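Local coordinates for protein aminoglycoside 6-adenylyltransferase (Bacillus subtilis, PDB 2PBE) that transfers the adenylyl group of ATP to the 6-hydroxyl of streptomycin and so mediates bacterial resistance to this antibiotic, at residues W242-R253 with D271-Y282. Numbering follows the deposited sequence.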
# COMPACT_ATOMS: atom_id res chain seq x y z
N TRP A 242 -25.00 -9.55 4.21
CA TRP A 242 -24.78 -10.80 3.51
C TRP A 242 -24.24 -10.47 2.13
O TRP A 242 -23.35 -11.15 1.62
CB TRP A 242 -26.09 -11.59 3.36
CG TRP A 242 -26.52 -12.37 4.58
CD1 TRP A 242 -27.58 -12.08 5.41
CD2 TRP A 242 -25.94 -13.57 5.08
NE1 TRP A 242 -27.70 -13.04 6.39
CE2 TRP A 242 -26.71 -13.96 6.23
CE3 TRP A 242 -24.84 -14.36 4.68
CZ2 TRP A 242 -26.41 -15.13 6.98
CZ3 TRP A 242 -24.53 -15.53 5.43
CH2 TRP A 242 -25.33 -15.89 6.58
N LYS A 243 -24.79 -9.40 1.55
CA LYS A 243 -24.38 -8.94 0.23
C LYS A 243 -22.90 -8.52 0.26
O LYS A 243 -22.11 -8.98 -0.56
CB LYS A 243 -25.29 -7.78 -0.19
CG LYS A 243 -25.07 -7.26 -1.61
CD LYS A 243 -26.21 -6.35 -2.09
CE LYS A 243 -26.37 -5.07 -1.28
NZ LYS A 243 -27.41 -4.18 -1.91
N SER A 244 -22.54 -7.68 1.21
CA SER A 244 -21.15 -7.23 1.33
C SER A 244 -20.22 -8.44 1.43
O SER A 244 -19.20 -8.48 0.77
CB SER A 244 -20.98 -6.36 2.58
OG SER A 244 -21.54 -5.08 2.40
N LEU A 245 -20.59 -9.41 2.26
CA LEU A 245 -19.78 -10.61 2.47
C LEU A 245 -19.64 -11.45 1.22
O LEU A 245 -18.54 -11.88 0.87
CB LEU A 245 -20.39 -11.47 3.58
CG LEU A 245 -19.62 -12.77 3.85
CD1 LEU A 245 -18.26 -12.46 4.46
CD2 LEU A 245 -20.44 -13.64 4.78
N PHE A 246 -20.76 -11.71 0.56
CA PHE A 246 -20.70 -12.50 -0.65
C PHE A 246 -19.89 -11.78 -1.71
O PHE A 246 -19.23 -12.42 -2.53
CB PHE A 246 -22.09 -12.82 -1.19
CG PHE A 246 -22.90 -13.72 -0.29
CD1 PHE A 246 -22.28 -14.70 0.53
CD2 PHE A 246 -24.30 -13.63 -0.29
CE1 PHE A 246 -23.06 -15.58 1.33
CE2 PHE A 246 -25.10 -14.50 0.51
CZ PHE A 246 -24.48 -15.47 1.32
N THR A 247 -19.95 -10.45 -1.69
CA THR A 247 -19.20 -9.65 -2.65
C THR A 247 -17.70 -9.86 -2.41
O THR A 247 -16.94 -10.02 -3.36
CB THR A 247 -19.61 -8.15 -2.56
OG1 THR A 247 -20.97 -8.02 -2.98
CG2 THR A 247 -18.72 -7.25 -3.45
N CYS A 248 -17.28 -9.89 -1.15
CA CYS A 248 -15.89 -10.15 -0.80
C CYS A 248 -15.52 -11.55 -1.29
O CYS A 248 -14.41 -11.80 -1.75
CB CYS A 248 -15.68 -10.06 0.70
SG CYS A 248 -15.92 -8.38 1.35
N TYR A 249 -16.47 -12.48 -1.17
CA TYR A 249 -16.26 -13.86 -1.63
C TYR A 249 -15.90 -13.87 -3.10
O TYR A 249 -14.86 -14.40 -3.51
CB TYR A 249 -17.55 -14.69 -1.45
CG TYR A 249 -17.74 -15.29 -0.07
CD1 TYR A 249 -17.06 -14.74 1.06
CD2 TYR A 249 -18.58 -16.40 0.14
CE1 TYR A 249 -17.22 -15.29 2.34
CE2 TYR A 249 -18.75 -16.98 1.44
CZ TYR A 249 -18.06 -16.40 2.54
OH TYR A 249 -18.18 -16.93 3.81
N ALA A 250 -16.79 -13.27 -3.89
CA ALA A 250 -16.63 -13.18 -5.34
C ALA A 250 -15.28 -12.59 -5.71
O ALA A 250 -14.58 -13.12 -6.56
CB ALA A 250 -17.75 -12.35 -5.91
N LEU A 251 -14.92 -11.49 -5.06
CA LEU A 251 -13.66 -10.84 -5.35
C LEU A 251 -12.45 -11.60 -4.86
O LEU A 251 -11.39 -11.54 -5.48
CB LEU A 251 -13.66 -9.43 -4.78
CG LEU A 251 -14.52 -8.46 -5.59
CD1 LEU A 251 -14.65 -7.14 -4.87
CD2 LEU A 251 -13.90 -8.26 -6.98
N PHE A 252 -12.59 -12.32 -3.75
CA PHE A 252 -11.44 -13.05 -3.23
C PHE A 252 -11.10 -14.23 -4.11
O PHE A 252 -9.93 -14.58 -4.26
CB PHE A 252 -11.69 -13.57 -1.81
CG PHE A 252 -10.42 -13.86 -1.07
CD1 PHE A 252 -9.62 -12.80 -0.62
CD2 PHE A 252 -9.99 -15.18 -0.84
CE1 PHE A 252 -8.38 -13.04 0.06
CE2 PHE A 252 -8.74 -15.45 -0.15
CZ PHE A 252 -7.94 -14.37 0.29
N ARG A 253 -12.13 -14.86 -4.68
CA ARG A 253 -11.90 -16.00 -5.56
C ARG A 253 -11.11 -15.48 -6.73
O ARG A 253 -10.05 -15.99 -7.07
CB ARG A 253 -13.23 -16.59 -6.06
CG ARG A 253 -14.06 -17.26 -4.98
CD ARG A 253 -15.45 -17.67 -5.47
NE ARG A 253 -16.27 -18.16 -4.36
CZ ARG A 253 -17.44 -17.64 -3.98
NH1 ARG A 253 -17.95 -16.61 -4.64
NH2 ARG A 253 -18.09 -18.16 -2.95
N ASP A 271 -12.15 -22.09 -0.14
CA ASP A 271 -13.22 -21.46 -0.92
C ASP A 271 -14.42 -22.40 -0.97
O ASP A 271 -15.50 -22.13 -0.43
CB ASP A 271 -12.70 -21.17 -2.34
CG ASP A 271 -13.78 -20.65 -3.30
OD1 ASP A 271 -14.95 -20.46 -2.91
OD2 ASP A 271 -13.43 -20.42 -4.49
N GLU A 272 -14.21 -23.52 -1.64
CA GLU A 272 -15.22 -24.54 -1.80
C GLU A 272 -15.83 -25.03 -0.49
O GLU A 272 -17.06 -25.14 -0.37
CB GLU A 272 -14.59 -25.72 -2.54
CG GLU A 272 -15.51 -26.83 -2.87
CD GLU A 272 -14.77 -27.90 -3.64
OE1 GLU A 272 -13.78 -28.43 -3.09
OE2 GLU A 272 -15.18 -28.18 -4.80
N GLY A 273 -14.98 -25.35 0.47
CA GLY A 273 -15.47 -25.83 1.75
C GLY A 273 -16.39 -24.84 2.45
O GLY A 273 -17.47 -25.21 2.93
N ILE A 274 -15.97 -23.57 2.50
CA ILE A 274 -16.75 -22.54 3.16
C ILE A 274 -17.93 -22.03 2.35
O ILE A 274 -18.92 -21.56 2.90
CB ILE A 274 -15.84 -21.36 3.58
CG1 ILE A 274 -14.68 -21.88 4.44
CG2 ILE A 274 -16.64 -20.32 4.34
CD1 ILE A 274 -15.08 -22.87 5.56
N THR A 275 -17.82 -22.14 1.04
CA THR A 275 -18.92 -21.74 0.18
C THR A 275 -20.09 -22.70 0.51
O THR A 275 -21.21 -22.24 0.75
CB THR A 275 -18.49 -21.80 -1.31
OG1 THR A 275 -17.61 -20.70 -1.58
CG2 THR A 275 -19.68 -21.72 -2.26
N LYS A 276 -19.83 -24.02 0.54
CA LYS A 276 -20.89 -24.98 0.86
C LYS A 276 -21.47 -24.63 2.21
O LYS A 276 -22.69 -24.55 2.41
CB LYS A 276 -20.36 -26.43 0.93
CG LYS A 276 -19.92 -27.05 -0.39
CD LYS A 276 -19.56 -28.53 -0.16
CE LYS A 276 -18.90 -29.15 -1.39
NZ LYS A 276 -18.58 -30.58 -1.16
N TYR A 277 -20.57 -24.38 3.15
CA TYR A 277 -20.94 -24.05 4.50
C TYR A 277 -21.84 -22.83 4.64
O TYR A 277 -23.01 -22.96 5.03
CB TYR A 277 -19.67 -23.88 5.33
CG TYR A 277 -19.93 -23.49 6.76
CD1 TYR A 277 -20.48 -24.41 7.69
CD2 TYR A 277 -19.63 -22.17 7.20
CE1 TYR A 277 -20.74 -24.01 9.04
CE2 TYR A 277 -19.88 -21.77 8.54
CZ TYR A 277 -20.44 -22.69 9.45
OH TYR A 277 -20.67 -22.27 10.73
N THR A 278 -21.34 -21.64 4.32
CA THR A 278 -22.20 -20.46 4.47
C THR A 278 -23.45 -20.53 3.59
O THR A 278 -24.46 -19.87 3.88
CB THR A 278 -21.45 -19.13 4.21
OG1 THR A 278 -21.76 -18.65 2.90
CG2 THR A 278 -19.95 -19.32 4.33
N GLU A 279 -23.41 -21.34 2.55
CA GLU A 279 -24.57 -21.49 1.68
C GLU A 279 -25.59 -22.29 2.49
O GLU A 279 -26.78 -22.00 2.47
CB GLU A 279 -24.19 -22.24 0.41
CG GLU A 279 -24.76 -21.62 -0.87
CD GLU A 279 -23.96 -21.96 -2.14
OE1 GLU A 279 -23.68 -23.16 -2.39
OE2 GLU A 279 -23.61 -21.02 -2.90
N GLY A 280 -25.11 -23.30 3.22
CA GLY A 280 -25.99 -24.12 4.03
C GLY A 280 -26.78 -23.32 5.04
O GLY A 280 -27.97 -23.52 5.23
N ILE A 281 -26.10 -22.37 5.66
CA ILE A 281 -26.71 -21.51 6.67
C ILE A 281 -27.56 -20.37 6.09
O ILE A 281 -28.62 -20.04 6.65
CB ILE A 281 -25.60 -20.96 7.59
CG1 ILE A 281 -25.03 -22.13 8.40
CG2 ILE A 281 -26.12 -19.82 8.48
CD1 ILE A 281 -23.70 -21.83 9.01
N TYR A 282 -27.11 -19.80 4.98
CA TYR A 282 -27.81 -18.71 4.32
C TYR A 282 -29.21 -19.11 3.88
O TYR A 282 -30.18 -18.35 4.05
CB TYR A 282 -26.99 -18.23 3.13
CG TYR A 282 -27.63 -17.07 2.38
CD1 TYR A 282 -27.72 -15.79 2.97
CD2 TYR A 282 -28.17 -17.26 1.08
CE1 TYR A 282 -28.34 -14.70 2.28
CE2 TYR A 282 -28.81 -16.17 0.37
CZ TYR A 282 -28.88 -14.90 0.99
OH TYR A 282 -29.51 -13.84 0.37
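Trp242, Phe246 and Tyr282 form an aromatic cluster at one end of an antiparallel helix pair, in which the last two helices of the chain, 238-263 and 270-283, pack as a helical hairpin within the C-terminal helical bundle. The segment axes approach only to 12.1 Å, at 160° between their directions, so the contact is made by side chains, with large aromatics and an arginine reaching from helix 238-263. Tyr282 takes part in two T-shaped stacks. Its edge is directed at a face of the Trp242 indole, where CD1 of Tyr282 lies 3.5 Å from CD2 of Trp242. One face of the same phenol ring receives the edge of Phe246, CZ of Phe246 lying 3.6 Å from CD1 of Tyr282 and the ring planes standing 84° apart. The ring reaches both partners because chi1 of Tyr282 (-179°) turns CG away from the backbone N of that residue.

Toward the middle of the pair, Thr278 points toward helix 238-263 and meets both Phe246 and Tyr249. Thr278 OG1 lies 3.7 Å from CE1, at the edge of the Phe246 ring, while Thr278 CG2 lies at the edge of the Tyr249 ring, in its plane. The Tyr249 hydroxyl is hydrogen-bonded to Ser165 of helix 151-173, and Thr278 also touches Val169 there, so this third helix backs the contact.

At the other end the contact is polar. Arg253, its chain extended from CG to NE, presents the edge of its guanidinium to helix 270-283. Arg253 NE makes a salt bridge to Asp271 OD1 through a nearly straight hydrogen bond of 3.0 Å, meeting the carboxylate on its syn side but somewhat out of its plane. The other carboxylate oxygen, OD2, is hydrogen-bonded to Tyr267 OH, so both oxygens of Asp271 are engaged. One turn farther along the helix, Thr275 OG1 accepts a second guanidinium hydrogen bond, from Arg253 NH2 at 2.9 Å.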